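Local coordinates for protein putative oxidoreductase (Klebsiella pneumoniae subsp. pneumoniae MGH 78578, PDB 3E82) that probably acts as a nucleotide-dependent oxidoreductase of the Gfo/Idh/MocA family, pairing a Rossmann-fold domain with a C-terminal alpha/beta domain, at residues K149-H154 and L189-L194. Sequence-based numbering, arbitrary orientation.
Sequences KHFESH and LQLFGL
F151 meets F192 in a T-shaped (edge-to-face) aromatic pair that joins strand 148-156 to the last turn of helix 176-192, a worked example of helix-on-sheet packing in the C-terminal alpha/beta domain of a Gfo/Idh/MocA protein. The two backbones stay well apart, CA of F151 lying 10.0 Å from CA of F192, and large side chains bridge the gap. The F151 side chain runs out from the sheet with CG trans to the backbone N (chi1 -180°), which brings its ring to the helix. F192 presents the CE2-CZ edge of its ring to one face of F151, off-centre toward the CG-CD1 side; CE2 lies 3.6 Å from CG of F151, and CZ is equally close to CD1. The ring planes stand 79° apart, with centroids separated by 5.1 Å. L191 reaches the far part of the same phenyl ring: its CD1 methyl comes obliquely to F151 CE1, at 3.3 Å, a tight apolar contact. L191 also lays its CB over the centre of the F192 ring, so the two helix residues pack on each other as well as on F151. I136 of helix 131-142 and V226 of the adjacent strand 225-231 extend this apolar layer. Just beyond F192, G193, with positive phi, is the first residue to leave the helical conformation, while its N still bonds to O of L189. Alternation along the strand sends H150, E152 and H154 to the other face of the sheet, where the second subunit packs: W214 of that subunit meets the H150 ring. There the E152 carboxylate is held at both oxygens through their anti lone pairs: H150 NE2 donates to OE1 at 2.8 Å, and H154 NE2 donates to E152 OE2, which lies close to the H154 ring plane, at 2.6 Å.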
ATOM      1  N   LYS B 149       5.157   3.898 -12.510  1.00 15.48           N
ATOM      2  CA  LYS B 149       4.502   4.919 -11.705  1.00 16.78           C
ATOM      3  C   LYS B 149       4.224   4.470 -10.272  1.00 16.47           C
ATOM      4  O   LYS B 149       4.158   5.298  -9.357  1.00 14.02           O
ATOM      5  CB  LYS B 149       3.193   5.359 -12.389  1.00 17.82           C
ATOM      6  CG  LYS B 149       3.424   6.118 -13.703  1.00 20.37           C
ATOM      7  CD  LYS B 149       4.290   7.341 -13.441  1.00 25.04           C
ATOM      8  CE  LYS B 149       4.977   7.856 -14.699  1.00 28.15           C
ATOM      9  NZ  LYS B 149       4.022   8.419 -15.674  1.00 28.04           N
ATOM     10  N   HIS B 150       4.083   3.159 -10.089  1.00 16.51           N
ATOM     11  CA  HIS B 150       3.790   2.571  -8.785  1.00 17.95           C
ATOM     12  C   HIS B 150       4.507   1.222  -8.651  1.00 18.62           C
ATOM     13  O   HIS B 150       4.166   0.247  -9.327  1.00 18.91           O
ATOM     14  CB  HIS B 150       2.264   2.399  -8.641  1.00 18.92           C
ATOM     15  CG  HIS B 150       1.828   1.742  -7.363  1.00 17.99           C
ATOM     16  ND1 HIS B 150       0.911   2.316  -6.510  1.00 18.16           N
ATOM     17  CD2 HIS B 150       2.152   0.546  -6.815  1.00 17.59           C
ATOM     18  CE1 HIS B 150       0.687   1.503  -5.492  1.00 18.73           C
ATOM     19  NE2 HIS B 150       1.429   0.422  -5.653  1.00 19.71           N
ATOM     20  N   PHE B 151       5.509   1.187  -7.773  1.00 18.14           N
ATOM     21  CA  PHE B 151       6.312  -0.008  -7.514  1.00 16.25           C
ATOM     22  C   PHE B 151       6.028  -0.450  -6.078  1.00 16.67           C
ATOM     23  O   PHE B 151       6.275   0.295  -5.125  1.00 16.28           O
ATOM     24  CB  PHE B 151       7.796   0.332  -7.683  1.00 17.08           C
ATOM     25  CG  PHE B 151       8.734  -0.829  -7.443  1.00 18.92           C
ATOM     26  CD1 PHE B 151       9.141  -1.647  -8.496  1.00 17.70           C
ATOM     27  CD2 PHE B 151       9.256  -1.066  -6.177  1.00 15.48           C
ATOM     28  CE1 PHE B 151      10.056  -2.673  -8.287  1.00 17.65           C
ATOM     29  CE2 PHE B 151      10.172  -2.092  -5.960  1.00 15.53           C
ATOM     30  CZ  PHE B 151      10.573  -2.892  -7.012  1.00 14.89           C
ATOM     31  N   GLU B 152       5.496  -1.660  -5.926  1.00 16.87           N
ATOM     32  CA  GLU B 152       5.152  -2.176  -4.608  1.00 16.91           C
ATOM     33  C   GLU B 152       5.853  -3.503  -4.329  1.00 17.66           C
ATOM     34  O   GLU B 152       5.761  -4.451  -5.121  1.00 16.61           O
ATOM     35  CB  GLU B 152       3.633  -2.345  -4.504  1.00 18.18           C
ATOM     36  CG  GLU B 152       3.144  -2.577  -3.096  1.00 19.13           C
ATOM     37  CD  GLU B 152       1.649  -2.415  -2.972  1.00 20.29           C
ATOM     38  OE1 GLU B 152       1.055  -1.706  -3.815  1.00 19.68           O
ATOM     39  OE2 GLU B 152       1.078  -2.984  -2.017  1.00 18.85           O
ATOM     40  N   SER B 153       6.541  -3.557  -3.189  1.00 17.54           N
ATOM     41  CA  SER B 153       7.303  -4.731  -2.769  1.00 18.87           C
ATOM     42  C   SER B 153       6.884  -5.153  -1.365  1.00 20.00           C
ATOM     43  O   SER B 153       6.855  -4.329  -0.439  1.00 21.45           O
ATOM     44  CB  SER B 153       8.803  -4.401  -2.804  1.00 17.68           C
ATOM     45  OG  SER B 153       9.592  -5.491  -2.379  1.00 17.87           O
ATOM     46  N   HIS B 154       6.574  -6.438  -1.209  1.00 18.82           N
ATOM     47  CA  HIS B 154       6.119  -6.978   0.069  1.00 20.00           C
ATOM     48  C   HIS B 154       6.921  -8.132   0.651  1.00 21.62           C
ATOM     49  O   HIS B 154       7.515  -8.938  -0.066  1.00 20.26           O
ATOM     50  CB  HIS B 154       4.688  -7.531  -0.037  1.00 20.16           C
ATOM     51  CG  HIS B 154       3.620  -6.494  -0.176  1.00 20.09           C
ATOM     52  ND1 HIS B 154       2.463  -6.527   0.573  1.00 18.08           N
ATOM     53  CD2 HIS B 154       3.509  -5.423  -0.995  1.00 19.27           C
ATOM     54  CE1 HIS B 154       1.685  -5.519   0.222  1.00 20.47           C
ATOM     55  NE2 HIS B 154       2.296  -4.834  -0.728  1.00 21.88           N
ATOM     56  N   LEU B 189      16.358   1.029  -4.297  1.00 16.55           N
ATOM     57  CA  LEU B 189      17.411   1.993  -4.598  1.00 15.40           C
ATOM     58  C   LEU B 189      18.179   1.580  -5.851  1.00 15.56           C
ATOM     59  O   LEU B 189      18.522   2.413  -6.685  1.00 16.01           O
ATOM     60  CB  LEU B 189      18.370   2.121  -3.404  1.00 16.55           C
ATOM     61  CG  LEU B 189      17.727   2.580  -2.091  1.00 18.99           C
ATOM     62  CD1 LEU B 189      18.780   2.690  -0.989  1.00 18.33           C
ATOM     63  CD2 LEU B 189      17.038   3.915  -2.315  1.00 19.09           C
ATOM     64  N   GLN B 190      18.443   0.284  -5.980  1.00 16.37           N
ATOM     65  CA  GLN B 190      19.156  -0.232  -7.146  1.00 18.07           C
ATOM     66  C   GLN B 190      18.369   0.086  -8.421  1.00 18.71           C
ATOM     67  O   GLN B 190      18.941   0.455  -9.448  1.00 17.75           O
ATOM     68  CB  GLN B 190      19.353  -1.746  -7.019  1.00 16.08           C
ATOM     69  CG  GLN B 190      20.492  -2.172  -6.094  1.00 17.16           C
ATOM     70  CD  GLN B 190      21.873  -1.883  -6.682  1.00 18.97           C
ATOM     71  OE1 GLN B 190      22.508  -0.875  -6.360  1.00 21.37           O
ATOM     72  NE2 GLN B 190      22.330  -2.763  -7.562  1.00 18.10           N
ATOM     73  N   LEU B 191      17.049  -0.059  -8.346  1.00 17.69           N
ATOM     74  CA  LEU B 191      16.189   0.211  -9.496  1.00 17.91           C
ATOM     75  C   LEU B 191      15.981   1.690  -9.789  1.00 18.29           C
ATOM     76  O   LEU B 191      16.039   2.112 -10.941  1.00 20.62           O
ATOM     77  CB  LEU B 191      14.796  -0.416  -9.287  1.00 16.60           C
ATOM     78  CG  LEU B 191      14.665  -1.938  -9.401  1.00 15.84           C
ATOM     79  CD1 LEU B 191      13.238  -2.364  -9.098  1.00 16.38           C
ATOM     80  CD2 LEU B 191      15.068  -2.371 -10.802  1.00 15.63           C
ATOM     81  N   PHE B 192      15.760   2.482  -8.746  1.00 17.37           N
ATOM     82  CA  PHE B 192      15.437   3.889  -8.942  1.00 18.50           C
ATOM     83  C   PHE B 192      16.355   4.962  -8.377  1.00 19.65           C
ATOM     84  O   PHE B 192      16.090   6.151  -8.574  1.00 19.19           O
ATOM     85  CB  PHE B 192      14.032   4.128  -8.381  1.00 17.88           C
ATOM     86  CG  PHE B 192      13.030   3.090  -8.798  1.00 19.70           C
ATOM     87  CD1 PHE B 192      12.624   2.992 -10.130  1.00 17.21           C
ATOM     88  CD2 PHE B 192      12.487   2.207  -7.860  1.00 18.07           C
ATOM     89  CE1 PHE B 192      11.690   2.031 -10.525  1.00 19.13           C
ATOM     90  CE2 PHE B 192      11.552   1.240  -8.245  1.00 15.86           C
ATOM     91  CZ  PHE B 192      11.153   1.151  -9.577  1.00 18.17           C
ATOM     92  N   GLY B 193      17.416   4.580  -7.679  1.00 18.78           N
ATOM     93  CA  GLY B 193      18.266   5.601  -7.091  1.00 18.04           C
ATOM     94  C   GLY B 193      17.625   6.073  -5.790  1.00 19.21           C
ATOM     95  O   GLY B 193      16.689   5.438  -5.293  1.00 18.34           O
ATOM     96  N   LEU B 194      18.107   7.185  -5.241  1.00 17.24           N
ATOM     97  CA  LEU B 194      17.576   7.713  -3.981  1.00 16.60           C
ATOM     98  C   LEU B 194      16.237   8.436  -4.098  1.00 16.83           C
ATOM     99  O   LEU B 194      16.010   9.202  -5.023  1.00 16.78           O
ATOM    100  CB  LEU B 194      18.575   8.690  -3.347  1.00 17.06           C
ATOM    101  CG  LEU B 194      19.985   8.192  -3.038  1.00 19.30           C
ATOM    102  CD1 LEU B 194      20.814   9.339  -2.452  1.00 18.40           C
ATOM    103  CD2 LEU B 194      19.902   7.028  -2.065  1.00 17.73           C
TER